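PDB 1XOC: oligopeptide-binding protein AppA from Bacillus subtilis, which binds oligopeptides as the solute-binding component of an ABC permease that can fully substitute for the Opp system in sporulation and genetic competence. Local coordinates for residues A225-E229 and F240-D246; T260-L264 and Y488-H492; P311-W317 and L421-Q427; Y428-H432 and P482-L486. All coordinates share one frame. Residue numbers count along the deposited sequence, not the author numbering.

Contact 1 of 4, residues A225-E229 and F240-D246; sequences ANAAE and FNVPATD
Ala228 sets its methyl group over one face of the Phe240 ring: CB lies 3.8 Å from the ring centroid, 26° off the normal, which makes a CH-pi contact, and 3.5 Å from CZ of Phe240. The ring gets there with chi1 t. Residues 225-229 form the first turn of helix 225-234, closed by Glu229 N to Ala225 O at 3.0 Å. In 240-246 the short strand 240-241 pairs antiparallel with strand 483-496 within the periplasmic-binding-protein fold (family 5). The chain stays extended through Pro243, then makes a 3-10 turn (Asp246 N to Pro243 O, 2.9 Å) before helix 247-250. CA atoms lie 7.6 Å apart for Ala225 and Pro243, and 7.0 Å for Glu229 and Val242. Glu229, m at chi1 and chi2, buries OE2 against carbon: 3.0 Å from Phe240 CE2 at the ring edge, 3.1 Å from Val242 CA, 3.2 Å from Pro243 CD, with no polar partner in the model. Ala225 CB meets Pro243 CG at 4.1 Å. Asp246 forms a salt bridge with Lys371.

Contact 2 of 4, residues T260-L264 and Y488-H492; sequences TDLAL and YPNNH. With ZN (zinc ion), chain E.
Antiparallel strands 256-262 and 483-496 pair here in the large mixed sheet; within them the axes of 260-262 and 490-492 approach to 4.6 Å, their N-to-C directions 161° apart. Tyr488 supplies an apolar edge: its CB lies 4.0 Å from Leu262 CD1, a reach given by the t, p rotamer of Leu262, while the Tyr488 hydroxyl bonds to Ile310 O. Pro489 O accepts from Ala263 N at 3.0 Å (158° at the hydrogen), and Pro489 CG sits 4.2 Å from Ala263 CB; both residues pack on an aromatic side chain of the bound nonapeptide. Asn490 faces Leu262 as a non-hydrogen-bonded pair, CA atoms 4.2 Å apart, with side chains diverging; its ND2 bonds to Asp304. Asn491 and Asp261 form the hydrogen-bonded pair (CA-CA 5.6 Å): Asn491 N to Asp261 O is 2.8 Å and Asp261 N to Asn491 O 3.1 Å. Their side chains share one sheet face, where Asn491 ND2 bonds to Tyr504 and OD1 makes a weak hydrogen bond to the peptide's aromatic side chain. Asn491 O also receives a CA-H...O contact from Thr260 CA at 3.2 Å. His492 pairs with Thr260, CA-CA 4.4 Å, non-hydrogen-bonded, both on the other face. The imidazole of His492 passes Thr260 OG1 with CD2 at 3.3 Å and binds zinc through NE2 at 2.0 Å, with Asp304 OD1 as a further ligand.

Contact 3 of 4, residues P311-W317 and L421-Q427; sequences PESPLSW and LSTFPDQ
The peptide-binding cleft is bordered here by loop 421-427, whose Ser422 and Thr423 hydrogen-bond to the backbone of the bound nonapeptide; loop 311-317 packs against loop 421-427. Neither segment is regular helix or strand. Residues 313-316 make a type I turn (Ser316 N to Ser313 O, 2.9 Å), with Ser313 OG accepting from Leu315 N at 3.2 Å as an ST turn. The CA atoms of Ser316 and Pro425 are 7.0 Å apart, those of Ser313 and Leu421 7.6 Å. Pro425 is the main apolar wedge: CG lies 3.9 Å from the centroid of the Trp317 six-membered ring, over its face, a CH-pi contact set by chi1 p of Trp317, and CB is 3.4 Å from Glu312 OE2. Leu421 CD1 is 3.6 Å from Ser313 N. Waters fill the gaps. One joins Pro311 O (2.9 Å) to Gln427 NE2 (2.5 Å); another lies 2.7 Å from both Glu312 OE1 and Ser422 O; two more bridge Thr423 O to Ser316 OG (3.0 and 2.8 Å) and to Trp317 NE1 (2.6 and 3.1 Å). Ser316 OG also hydrogen-bonds to the backbone N of Asn318. Ordered waters thus bridge polar groups of the two loops, beside direct apolar packing.

Contact 4 of 4, residues Y428-H432 and P482-L486; sequences YDIFH and PYTFL
In helix-on-sheet packing, short helix 428-431 presses two side chains against the beginning of strand 483-496. The helical turn closes with His432 N to Tyr428 O at 3.1 Å; Tyr483 to Phe485 are extended, and at Leu486 psi turns to -65°. The backbones stand apart, the nearest CA pair being Phe431 and Pro482 at 8.5 Å, so side chains alone bridge the gap and no hydrogen bond crosses it. Phe431 (chi1 m) is the principal bump. Its ring enters a hollow made by Pro482, Tyr483 and Phe485: CE1 is 3.8 Å from Pro482 CG, CZ 3.6 Å from Tyr483 CE2, and CZ reaches the edge of the Phe485 ring at 4.5 Å from its CZ. The Phe431 and Tyr483 rings meet obliquely, planes at 55° and centroids 5.1 Å apart, with Phe431 CE1 over a face of Tyr483. Ile477 of helix 463-480 touches Phe431, Pro482 and Phe485, while Tyr483 stacks on Tyr268. The second bump is Ile430, whose CB points at the strand and which packs on a polar side chain of the bound peptide. Its CG2 lies 4.2 Å from Tyr483 CZ and 3.2 Å from Tyr483 OH, the hydroxyl that hydrogen-bonds to Trp419 NE1.

How the contacts relate
Strand 483-496 links contacts 1, 2 and 4: contacts 2 and 4 use different parts of it, their centres about 20 Å apart, and strand 240-241 of contact 1 pairs beside it. Contact 3 joins through loops next to these strands. Contact 1 closes first along the chain; contacts 3 and 4 follow in series, both nested in the loop that contact 2 closes. Contacts 1 and 2, centres about 14 Å apart, join through Val242 N and His492 O at 2.8 Å. The centre of contact 3 is about 14 Å from that of contact 2, where Leu264 O faces Leu421 N at 2.9 Å, and about 12 Å from that of contact 4. All four contacts have a residue within reach of the bound peptide.

Contact 1 of 4, residues A225-E229 and F240-D246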
loop_
_atom_site.group_PDB
_atom_site.type_symbol
_atom_site.label_atom_id
_atom_site.label_comp_id
_atom_site.label_asym_id
_atom_site.label_seq_id
_atom_site.Cartn_x
_atom_site.Cartn_y
_atom_site.Cartn_z
ATOM N N ALA A 225 15.382 10.142 5.612
ATOM C CA ALA A 225 15.380 10.547 4.210
ATOM C C ALA A 225 16.604 11.412 3.890
ATOM O O ALA A 225 17.146 11.312 2.796
ATOM C CB ALA A 225 14.092 11.298 3.876
ATOM N N ASN A 226 17.041 12.232 4.836
ATOM C CA ASN A 226 18.190 13.114 4.597
ATOM C C ASN A 226 19.469 12.294 4.453
ATOM O O ASN A 226 20.308 12.584 3.598
ATOM C CB ASN A 226 18.353 14.159 5.697
ATOM C CG ASN A 226 17.266 15.244 5.667
ATOM O OD1 ASN A 226 17.119 16.006 6.640
ATOM N ND2 ASN A 226 16.535 15.346 4.567
ATOM N N ALA A 227 19.606 11.265 5.289
ATOM C CA ALA A 227 20.751 10.369 5.207
ATOM C C ALA A 227 20.767 9.614 3.893
ATOM O O ALA A 227 21.838 9.410 3.328
ATOM C CB ALA A 227 20.773 9.392 6.404
ATOM N N ALA A 228 19.592 9.212 3.393
ATOM C CA ALA A 228 19.498 8.479 2.151
ATOM C C ALA A 228 19.893 9.383 1.007
ATOM O O ALA A 228 20.552 8.955 0.069
ATOM C CB ALA A 228 18.084 7.989 1.935
ATOM N N GLU A 229 19.461 10.631 1.054
ATOM C CA GLU A 229 19.874 11.611 0.034
ATOM C C GLU A 229 21.387 11.816 0.018
ATOM O O GLU A 229 22.011 11.836 -1.052
ATOM C CB GLU A 229 19.139 12.932 0.226
ATOM C CG GLU A 229 17.701 12.811 -0.158
ATOM C CD GLU A 229 17.539 12.338 -1.588
ATOM O OE1 GLU A 229 18.501 12.482 -2.393
ATOM O OE2 GLU A 229 16.451 11.820 -1.925
ATOM N N PHE A 240 16.565 5.719 -5.646
ATOM C CA PHE A 240 15.883 6.296 -4.483
ATOM C C PHE A 240 14.758 7.214 -4.922
ATOM O O PHE A 240 14.910 7.946 -5.895
ATOM C CB PHE A 240 16.892 7.070 -3.601
ATOM C CG PHE A 240 16.324 7.501 -2.283
ATOM C CD1 PHE A 240 15.779 6.568 -1.435
ATOM C CD2 PHE A 240 16.254 8.826 -1.934
ATOM C CE1 PHE A 240 15.227 6.969 -0.217
ATOM C CE2 PHE A 240 15.667 9.228 -0.708
ATOM C CZ PHE A 240 15.167 8.308 0.118
ATOM N N ASN A 241 13.652 7.212 -4.155
ATOM C CA ASN A 241 12.554 8.166 -4.309
ATOM C C ASN A 241 12.882 9.426 -3.535
ATOM O O ASN A 241 12.699 9.491 -2.309
ATOM C CB ASN A 241 11.258 7.544 -3.785
ATOM C CG ASN A 241 10.008 8.373 -4.129
ATOM O OD1 ASN A 241 10.078 9.483 -4.684
ATOM N ND2 ASN A 241 8.851 7.810 -3.786
ATOM N N VAL A 242 13.419 10.407 -4.233
ATOM C CA VAL A 242 13.880 11.638 -3.617
ATOM C C VAL A 242 12.710 12.512 -3.183
ATOM O O VAL A 242 11.835 12.824 -4.000
ATOM C CB VAL A 242 14.730 12.462 -4.626
ATOM C CG1 VAL A 242 15.188 13.769 -4.019
ATOM C CG2 VAL A 242 15.888 11.616 -5.132
ATOM N N PRO A 243 12.704 12.970 -1.924
ATOM C CA PRO A 243 11.676 13.946 -1.517
ATOM C C PRO A 243 11.664 15.181 -2.411
ATOM O O PRO A 243 12.717 15.662 -2.815
ATOM C CB PRO A 243 12.129 14.355 -0.108
ATOM C CG PRO A 243 12.884 13.185 0.397
ATOM C CD PRO A 243 13.604 12.631 -0.802
ATOM N N ALA A 244 10.484 15.733 -2.678
ATOM C CA ALA A 244 10.386 16.905 -3.571
ATOM C C ALA A 244 11.251 18.087 -3.156
ATOM O O ALA A 244 11.799 18.797 -4.006
ATOM C CB ALA A 244 8.947 17.368 -3.690
ATOM N N THR A 245 11.366 18.319 -1.848
ATOM C CA THR A 245 12.150 19.417 -1.333
ATOM C C THR A 245 13.638 19.279 -1.665
ATOM O O THR A 245 14.350 20.274 -1.695
ATOM C CB THR A 245 11.962 19.583 0.202
ATOM O OG1 THR A 245 12.235 18.350 0.858
ATOM C CG2 THR A 245 10.534 19.976 0.534
ATOM N N ASP A 246 14.089 18.053 -1.942
ATOM C CA ASP A 246 15.485 17.797 -2.295
ATOM C C ASP A 246 15.732 17.645 -3.807
ATOM O O ASP A 246 16.839 17.288 -4.210
ATOM C CB ASP A 246 15.970 16.532 -1.583
ATOM C CG ASP A 246 15.999 16.685 -0.076
ATOM O OD1 ASP A 246 15.462 15.808 0.619
ATOM O OD2 ASP A 246 16.562 17.685 0.407
#

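Contact 2 of 4, residues T260-L264 and Y488-H492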
loop_
_atom_site.group_PDB
_atom_site.type_symbol
_atom_site.label_atom_id
_atom_site.label_comp_id
_atom_site.label_asym_id
_atom_site.label_seq_id
_atom_site.Cartn_x
_atom_site.Cartn_y
_atom_site.Cartn_z
ATOM N N THR A 260 9.987 11.541 -12.852
ATOM C CA THR A 260 8.956 12.097 -11.969
ATOM C C THR A 260 7.543 11.909 -12.561
ATOM O O THR A 260 7.326 12.195 -13.752
ATOM C CB THR A 260 9.177 13.608 -11.763
ATOM O OG1 THR A 260 10.462 13.835 -11.146
ATOM C CG2 THR A 260 8.097 14.184 -10.900
ATOM N N ASP A 261 6.612 11.441 -11.729
ATOM C CA ASP A 261 5.190 11.373 -12.085
ATOM C C ASP A 261 4.340 11.128 -10.855
ATOM O O ASP A 261 4.864 10.919 -9.741
ATOM C CB ASP A 261 4.956 10.265 -13.131
ATOM C CG ASP A 261 3.921 10.628 -14.180
ATOM O OD1 ASP A 261 2.928 11.328 -13.863
ATOM O OD2 ASP A 261 4.152 10.247 -15.355
ATOM N N LEU A 262 3.028 11.230 -11.021
ATOM C CA LEU A 262 2.077 10.988 -9.943
ATOM C C LEU A 262 2.150 9.546 -9.458
ATOM O O LEU A 262 2.274 8.636 -10.256
ATOM C CB LEU A 262 0.656 11.310 -10.403
ATOM C CG LEU A 262 -0.450 11.374 -9.333
ATOM C CD1 LEU A 262 -0.235 12.404 -8.232
ATOM C CD2 LEU A 262 -1.735 11.642 -10.097
ATOM N N ALA A 263 2.172 9.372 -8.129
ATOM C CA ALA A 263 2.074 8.040 -7.489
ATOM C C ALA A 263 0.632 7.566 -7.354
ATOM O O ALA A 263 -0.291 8.387 -7.250
ATOM C CB ALA A 263 2.706 8.070 -6.115
ATOM N N LEU A 264 0.415 6.245 -7.387
ATOM C CA LEU A 264 -0.934 5.690 -7.169
ATOM C C LEU A 264 -1.187 5.572 -5.657
ATOM O O LEU A 264 -1.137 4.496 -5.082
ATOM C CB LEU A 264 -1.100 4.333 -7.884
ATOM C CG LEU A 264 -2.514 3.781 -7.961
ATOM C CD1 LEU A 264 -3.305 4.511 -9.021
ATOM C CD2 LEU A 264 -2.489 2.315 -8.308
ATOM N N TYR A 488 -2.191 13.983 -2.833
ATOM C CA TYR A 488 -1.740 12.959 -3.782
ATOM C C TYR A 488 -0.270 13.189 -4.105
ATOM O O TYR A 488 0.079 14.210 -4.700
ATOM C CB TYR A 488 -2.559 13.053 -5.074
ATOM C CG TYR A 488 -4.043 12.941 -4.842
ATOM C CD1 TYR A 488 -4.595 11.806 -4.278
ATOM C CD2 TYR A 488 -4.907 13.955 -5.241
ATOM C CE1 TYR A 488 -5.968 11.703 -4.051
ATOM C CE2 TYR A 488 -6.282 13.861 -5.033
ATOM C CZ TYR A 488 -6.804 12.734 -4.439
ATOM O OH TYR A 488 -8.171 12.659 -4.226
ATOM N N PRO A 489 0.613 12.286 -3.663
ATOM C CA PRO A 489 2.028 12.553 -3.839
ATOM C C PRO A 489 2.577 12.220 -5.198
ATOM O O PRO A 489 2.019 11.367 -5.905
ATOM C CB PRO A 489 2.661 11.587 -2.869
ATOM C CG PRO A 489 1.741 10.475 -2.784
ATOM C CD PRO A 489 0.389 11.038 -2.917
ATOM N N ASN A 490 3.698 12.850 -5.546
ATOM C CA ASN A 490 4.441 12.489 -6.759
ATOM C C ASN A 490 5.695 11.707 -6.364
ATOM O O ASN A 490 6.285 11.953 -5.319
ATOM C CB ASN A 490 4.873 13.746 -7.497
ATOM C CG ASN A 490 3.690 14.573 -7.953
ATOM O OD1 ASN A 490 2.823 14.033 -8.647
ATOM N ND2 ASN A 490 3.653 15.869 -7.625
ATOM N N ASN A 491 6.081 10.772 -7.210
ATOM C CA ASN A 491 7.353 10.091 -7.074
ATOM C C ASN A 491 8.427 10.823 -7.879
ATOM O O ASN A 491 8.167 11.301 -9.003
ATOM C CB ASN A 491 7.262 8.685 -7.602
ATOM C CG ASN A 491 6.448 7.774 -6.743
ATOM O OD1 ASN A 491 6.487 7.860 -5.525
ATOM N ND2 ASN A 491 5.706 6.874 -7.374
ATOM N N HIS A 492 9.635 10.877 -7.330
ATOM C CA HIS A 492 10.809 11.440 -7.986
ATOM C C HIS A 492 11.916 10.405 -7.935
ATOM O O HIS A 492 12.707 10.363 -6.973
ATOM C CB HIS A 492 11.245 12.724 -7.278
ATOM C CG HIS A 492 10.174 13.769 -7.237
ATOM N ND1 HIS A 492 9.215 13.802 -6.258
ATOM C CD2 HIS A 492 9.891 14.803 -8.073
ATOM C CE1 HIS A 492 8.396 14.817 -6.459
ATOM N NE2 HIS A 492 8.778 15.434 -7.555
HETATM ZN ZN ZN E . 7.913 17.034 -8.463
#

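Contact 3 of 4, residues P311-W317 and L421-Q427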
loop_
_atom_site.group_PDB
_atom_site.type_symbol
_atom_site.label_atom_id
_atom_site.label_comp_id
_atom_site.label_asym_id
_atom_site.label_seq_id
_atom_site.Cartn_x
_atom_site.Cartn_y
_atom_site.Cartn_z
ATOM N N PRO A 311 -11.027 9.597 -1.698
ATOM C CA PRO A 311 -10.219 8.411 -1.378
ATOM C C PRO A 311 -9.854 7.573 -2.610
ATOM O O PRO A 311 -10.019 6.346 -2.626
ATOM C CB PRO A 311 -11.143 7.635 -0.418
ATOM C CG PRO A 311 -12.476 7.939 -0.909
ATOM C CD PRO A 311 -12.436 9.391 -1.315
ATOM N N GLU A 312 -9.344 8.228 -3.639
ATOM C CA GLU A 312 -8.941 7.526 -4.862
ATOM C C GLU A 312 -7.930 8.393 -5.587
ATOM O O GLU A 312 -7.921 9.605 -5.439
ATOM C CB GLU A 312 -10.148 7.263 -5.756
ATOM C CG GLU A 312 -9.842 6.395 -7.014
ATOM C CD GLU A 312 -9.086 5.090 -6.688
ATOM O OE1 GLU A 312 -7.843 5.056 -6.852
ATOM O OE2 GLU A 312 -9.752 4.108 -6.271
ATOM N N SER A 313 -7.052 7.761 -6.345
ATOM C CA SER A 313 -6.023 8.484 -7.071
ATOM C C SER A 313 -6.596 9.042 -8.372
ATOM O O SER A 313 -7.369 8.356 -9.065
ATOM C CB SER A 313 -4.914 7.522 -7.447
ATOM O OG SER A 313 -3.955 8.164 -8.221
ATOM N N PRO A 314 -6.199 10.279 -8.742
ATOM C CA PRO A 314 -6.523 10.805 -10.086
ATOM C C PRO A 314 -6.105 9.915 -11.251
ATOM O O PRO A 314 -6.633 10.093 -12.343
ATOM C CB PRO A 314 -5.786 12.142 -10.126
ATOM C CG PRO A 314 -5.676 12.535 -8.673
ATOM C CD PRO A 314 -5.514 11.281 -7.932
ATOM N N LEU A 315 -5.210 8.959 -11.036
ATOM C CA LEU A 315 -4.809 8.019 -12.072
ATOM C C LEU A 315 -5.897 6.987 -12.381
ATOM O O LEU A 315 -5.862 6.334 -13.422
ATOM C CB LEU A 315 -3.499 7.290 -11.694
ATOM C CG LEU A 315 -2.238 8.159 -11.623
ATOM C CD1 LEU A 315 -1.078 7.340 -11.153
ATOM C CD2 LEU A 315 -1.950 8.745 -12.985
ATOM N N SER A 316 -6.830 6.804 -11.458
ATOM C CA SER A 316 -7.799 5.742 -11.576
ATOM C C SER A 316 -8.870 6.097 -12.596
ATOM O O SER A 316 -9.394 7.224 -12.617
ATOM C CB SER A 316 -8.484 5.493 -10.252
ATOM O OG SER A 316 -9.504 4.527 -10.429
ATOM N N TRP A 317 -9.272 5.104 -13.385
ATOM C CA TRP A 317 -10.412 5.278 -14.279
ATOM C C TRP A 317 -11.691 5.548 -13.493
ATOM O O TRP A 317 -12.669 6.031 -14.055
ATOM C CB TRP A 317 -10.615 4.066 -15.202
ATOM C CG TRP A 317 -10.785 2.749 -14.515
ATOM C CD1 TRP A 317 -9.813 1.829 -14.300
ATOM C CD2 TRP A 317 -11.992 2.181 -13.976
ATOM N NE1 TRP A 317 -10.314 0.751 -13.644
ATOM C CE2 TRP A 317 -11.659 0.918 -13.463
ATOM C CE3 TRP A 317 -13.311 2.598 -13.905
ATOM C CZ2 TRP A 317 -12.596 0.080 -12.849
ATOM C CZ3 TRP A 317 -14.259 1.754 -13.322
ATOM C CH2 TRP A 317 -13.894 0.511 -12.801
ATOM N N LEU A 421 -2.435 2.444 -3.463
ATOM C CA LEU A 421 -3.774 1.998 -3.742
ATOM C C LEU A 421 -3.829 0.784 -4.618
ATOM O O LEU A 421 -2.920 0.491 -5.365
ATOM C CB LEU A 421 -4.572 3.143 -4.372
ATOM C CG LEU A 421 -4.787 4.307 -3.401
ATOM C CD1 LEU A 421 -5.186 5.575 -4.127
ATOM C CD2 LEU A 421 -5.807 3.971 -2.320
ATOM N N SER A 422 -4.922 0.048 -4.512
ATOM C CA SER A 422 -5.155 -1.027 -5.455
ATOM C C SER A 422 -5.307 -0.462 -6.863
ATOM O O SER A 422 -5.878 0.628 -7.055
ATOM C CB SER A 422 -6.430 -1.777 -5.094
ATOM O OG SER A 422 -6.559 -2.893 -5.948
ATOM N N THR A 423 -4.852 -1.220 -7.858
ATOM C CA THR A 423 -5.005 -0.821 -9.259
ATOM C C THR A 423 -6.422 -1.041 -9.766
ATOM O O THR A 423 -6.800 -0.526 -10.822
ATOM C CB THR A 423 -4.002 -1.561 -10.207
ATOM O OG1 THR A 423 -4.174 -2.963 -10.088
ATOM C CG2 THR A 423 -2.574 -1.238 -9.851
ATOM N N PHE A 424 -7.189 -1.852 -9.041
ATOM C CA PHE A 424 -8.613 -2.019 -9.292
ATOM C C PHE A 424 -9.347 -1.262 -8.216
ATOM O O PHE A 424 -9.236 -1.566 -7.035
ATOM C CB PHE A 424 -9.018 -3.485 -9.273
ATOM C CG PHE A 424 -10.455 -3.712 -9.585
ATOM C CD1 PHE A 424 -10.909 -3.534 -10.870
ATOM C CD2 PHE A 424 -11.355 -4.074 -8.591
ATOM C CE1 PHE A 424 -12.257 -3.737 -11.197
ATOM C CE2 PHE A 424 -12.707 -4.263 -8.911
ATOM C CZ PHE A 424 -13.141 -4.096 -10.206
ATOM N N PRO A 425 -10.094 -0.233 -8.611
ATOM C CA PRO A 425 -10.648 0.702 -7.638
ATOM C C PRO A 425 -11.853 0.115 -6.903
ATOM O O PRO A 425 -12.906 -0.070 -7.501
ATOM C CB PRO A 425 -11.041 1.895 -8.516
ATOM C CG PRO A 425 -11.421 1.275 -9.801
ATOM C CD PRO A 425 -10.453 0.137 -9.991
ATOM N N ASP A 426 -11.676 -0.201 -5.620
ATOM C CA ASP A 426 -12.769 -0.718 -4.771
ATOM C C ASP A 426 -12.389 -0.403 -3.300
ATOM O O ASP A 426 -11.372 -0.916 -2.758
ATOM C CB ASP A 426 -13.037 -2.232 -5.015
ATOM C CG ASP A 426 -14.207 -2.801 -4.152
ATOM O OD1 ASP A 426 -14.649 -3.984 -4.358
ATOM O OD2 ASP A 426 -14.719 -2.057 -3.286
ATOM N N GLN A 427 -13.212 0.455 -2.685
ATOM C CA GLN A 427 -13.012 1.002 -1.342
ATOM C C GLN A 427 -13.441 0.049 -0.232
ATOM O O GLN A 427 -13.237 0.341 0.940
ATOM C CB GLN A 427 -13.848 2.276 -1.184
ATOM C CG GLN A 427 -13.553 3.375 -2.185
ATOM C CD GLN A 427 -12.124 3.711 -2.238
ATOM O OE1 GLN A 427 -11.516 3.741 -3.323
ATOM N NE2 GLN A 427 -11.533 3.937 -1.067
HETATM O O HOH W 1 -9.103 4.478 -0.550
HETATM O O HOH W 2 -6.382 3.098 -8.069
HETATM O O HOH W 3 -8.233 1.969 -5.349
HETATM O O HOH W 4 -7.714 2.329 -10.278
HETATM O O HOH W 5 -8.360 -1.434 -12.749
#

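Contact 4 of 4, residues Y428-H432 and P482-L486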
loop_
_atom_site.group_PDB
_atom_site.type_symbol
_atom_site.label_atom_id
_atom_site.label_comp_id
_atom_site.label_asym_id
_atom_site.label_seq_id
_atom_site.Cartn_x
_atom_site.Cartn_y
_atom_site.Cartn_z
ATOM N N TYR A 428 -14.072 -1.056 -0.601
ATOM C CA TYR A 428 -14.570 -2.043 0.354
ATOM C C TYR A 428 -13.456 -2.491 1.324
ATOM O O TYR A 428 -13.685 -2.603 2.521
ATOM C CB TYR A 428 -15.131 -3.233 -0.416
ATOM C CG TYR A 428 -15.650 -4.371 0.414
ATOM C CD1 TYR A 428 -17.003 -4.515 0.688
ATOM C CD2 TYR A 428 -14.779 -5.351 0.882
ATOM C CE1 TYR A 428 -17.463 -5.596 1.426
ATOM C CE2 TYR A 428 -15.234 -6.423 1.614
ATOM C CZ TYR A 428 -16.567 -6.532 1.894
ATOM O OH TYR A 428 -17.012 -7.622 2.620
ATOM N N ASP A 429 -12.256 -2.755 0.801
ATOM C CA ASP A 429 -11.181 -3.332 1.605
ATOM C C ASP A 429 -10.799 -2.428 2.765
ATOM O O ASP A 429 -10.367 -2.910 3.809
ATOM C CB ASP A 429 -9.926 -3.626 0.737
ATOM C CG ASP A 429 -10.100 -4.822 -0.193
ATOM O OD1 ASP A 429 -11.131 -5.525 -0.091
ATOM O OD2 ASP A 429 -9.177 -5.096 -1.036
ATOM N N ILE A 430 -10.941 -1.124 2.572
ATOM C CA ILE A 430 -10.478 -0.127 3.528
ATOM C C ILE A 430 -11.605 0.465 4.386
ATOM O O ILE A 430 -11.377 0.779 5.545
ATOM C CB ILE A 430 -9.712 1.006 2.773
ATOM C CG1 ILE A 430 -8.411 0.430 2.158
ATOM C CG2 ILE A 430 -9.405 2.162 3.690
ATOM C CD1 ILE A 430 -7.682 1.424 1.225
ATOM N N PHE A 431 -12.798 0.610 3.833
ATOM C CA PHE A 431 -13.895 1.336 4.513
ATOM C C PHE A 431 -15.144 0.539 4.877
ATOM O O PHE A 431 -15.995 1.026 5.644
ATOM C CB PHE A 431 -14.297 2.568 3.703
ATOM C CG PHE A 431 -13.194 3.602 3.555
ATOM C CD1 PHE A 431 -12.723 4.310 4.648
ATOM C CD2 PHE A 431 -12.626 3.856 2.319
ATOM C CE1 PHE A 431 -11.707 5.260 4.493
ATOM C CE2 PHE A 431 -11.597 4.797 2.182
ATOM C CZ PHE A 431 -11.171 5.506 3.283
ATOM N N HIS A 432 -15.320 -0.663 4.338
ATOM C CA HIS A 432 -16.471 -1.473 4.759
ATOM C C HIS A 432 -16.273 -1.936 6.225
ATOM O O HIS A 432 -15.193 -2.338 6.615
ATOM C CB HIS A 432 -16.681 -2.647 3.813
ATOM C CG HIS A 432 -17.998 -3.320 4.000
ATOM N ND1 HIS A 432 -19.080 -3.107 3.169
ATOM C CD2 HIS A 432 -18.407 -4.218 4.918
ATOM C CE1 HIS A 432 -20.094 -3.839 3.582
ATOM N NE2 HIS A 432 -19.721 -4.515 4.650
ATOM N N PRO A 482 -13.722 9.834 7.658
ATOM C CA PRO A 482 -13.046 8.852 8.499
ATOM C C PRO A 482 -11.536 9.141 8.551
ATOM O O PRO A 482 -10.855 8.798 9.533
ATOM C CB PRO A 482 -13.338 7.540 7.792
ATOM C CG PRO A 482 -13.587 7.926 6.345
ATOM C CD PRO A 482 -14.279 9.234 6.428
ATOM N N TYR A 483 -11.045 9.765 7.483
ATOM C CA TYR A 483 -9.712 10.333 7.405
ATOM C C TYR A 483 -9.839 11.824 7.098
ATOM O O TYR A 483 -10.844 12.257 6.527
ATOM C CB TYR A 483 -8.915 9.772 6.216
ATOM C CG TYR A 483 -8.664 8.279 6.097
ATOM C CD1 TYR A 483 -8.769 7.405 7.163
ATOM C CD2 TYR A 483 -8.286 7.739 4.865
ATOM C CE1 TYR A 483 -8.479 6.048 7.019
ATOM C CE2 TYR A 483 -7.995 6.374 4.711
ATOM C CZ TYR A 483 -8.083 5.542 5.772
ATOM O OH TYR A 483 -7.805 4.203 5.582
ATOM N N THR A 484 -8.793 12.577 7.446
ATOM C CA THR A 484 -8.489 13.832 6.791
ATOM C C THR A 484 -7.580 13.498 5.619
ATOM O O THR A 484 -6.442 13.056 5.794
ATOM C CB THR A 484 -7.827 14.859 7.747
ATOM O OG1 THR A 484 -8.767 15.193 8.757
ATOM C CG2 THR A 484 -7.445 16.078 7.052
ATOM N N PHE A 485 -8.077 13.703 4.415
ATOM C CA PHE A 485 -7.290 13.430 3.242
ATOM C C PHE A 485 -6.310 14.575 3.082
ATOM O O PHE A 485 -6.702 15.729 3.186
ATOM C CB PHE A 485 -8.214 13.262 2.021
ATOM C CG PHE A 485 -9.127 12.082 2.147
ATOM C CD1 PHE A 485 -10.427 12.243 2.638
ATOM C CD2 PHE A 485 -8.682 10.810 1.848
ATOM C CE1 PHE A 485 -11.265 11.142 2.813
ATOM C CE2 PHE A 485 -9.506 9.720 2.014
ATOM C CZ PHE A 485 -10.802 9.883 2.490
ATOM N N LEU A 486 -5.026 14.278 2.856
ATOM C CA LEU A 486 -4.005 15.322 2.815
ATOM C C LEU A 486 -3.567 15.665 1.394
ATOM O O LEU A 486 -3.784 16.781 0.949
ATOM C CB LEU A 486 -2.811 14.979 3.733
ATOM C CG LEU A 486 -3.048 14.958 5.266
ATOM C CD1 LEU A 486 -1.775 14.464 5.940
ATOM C CD2 LEU A 486 -3.512 16.295 5.821
#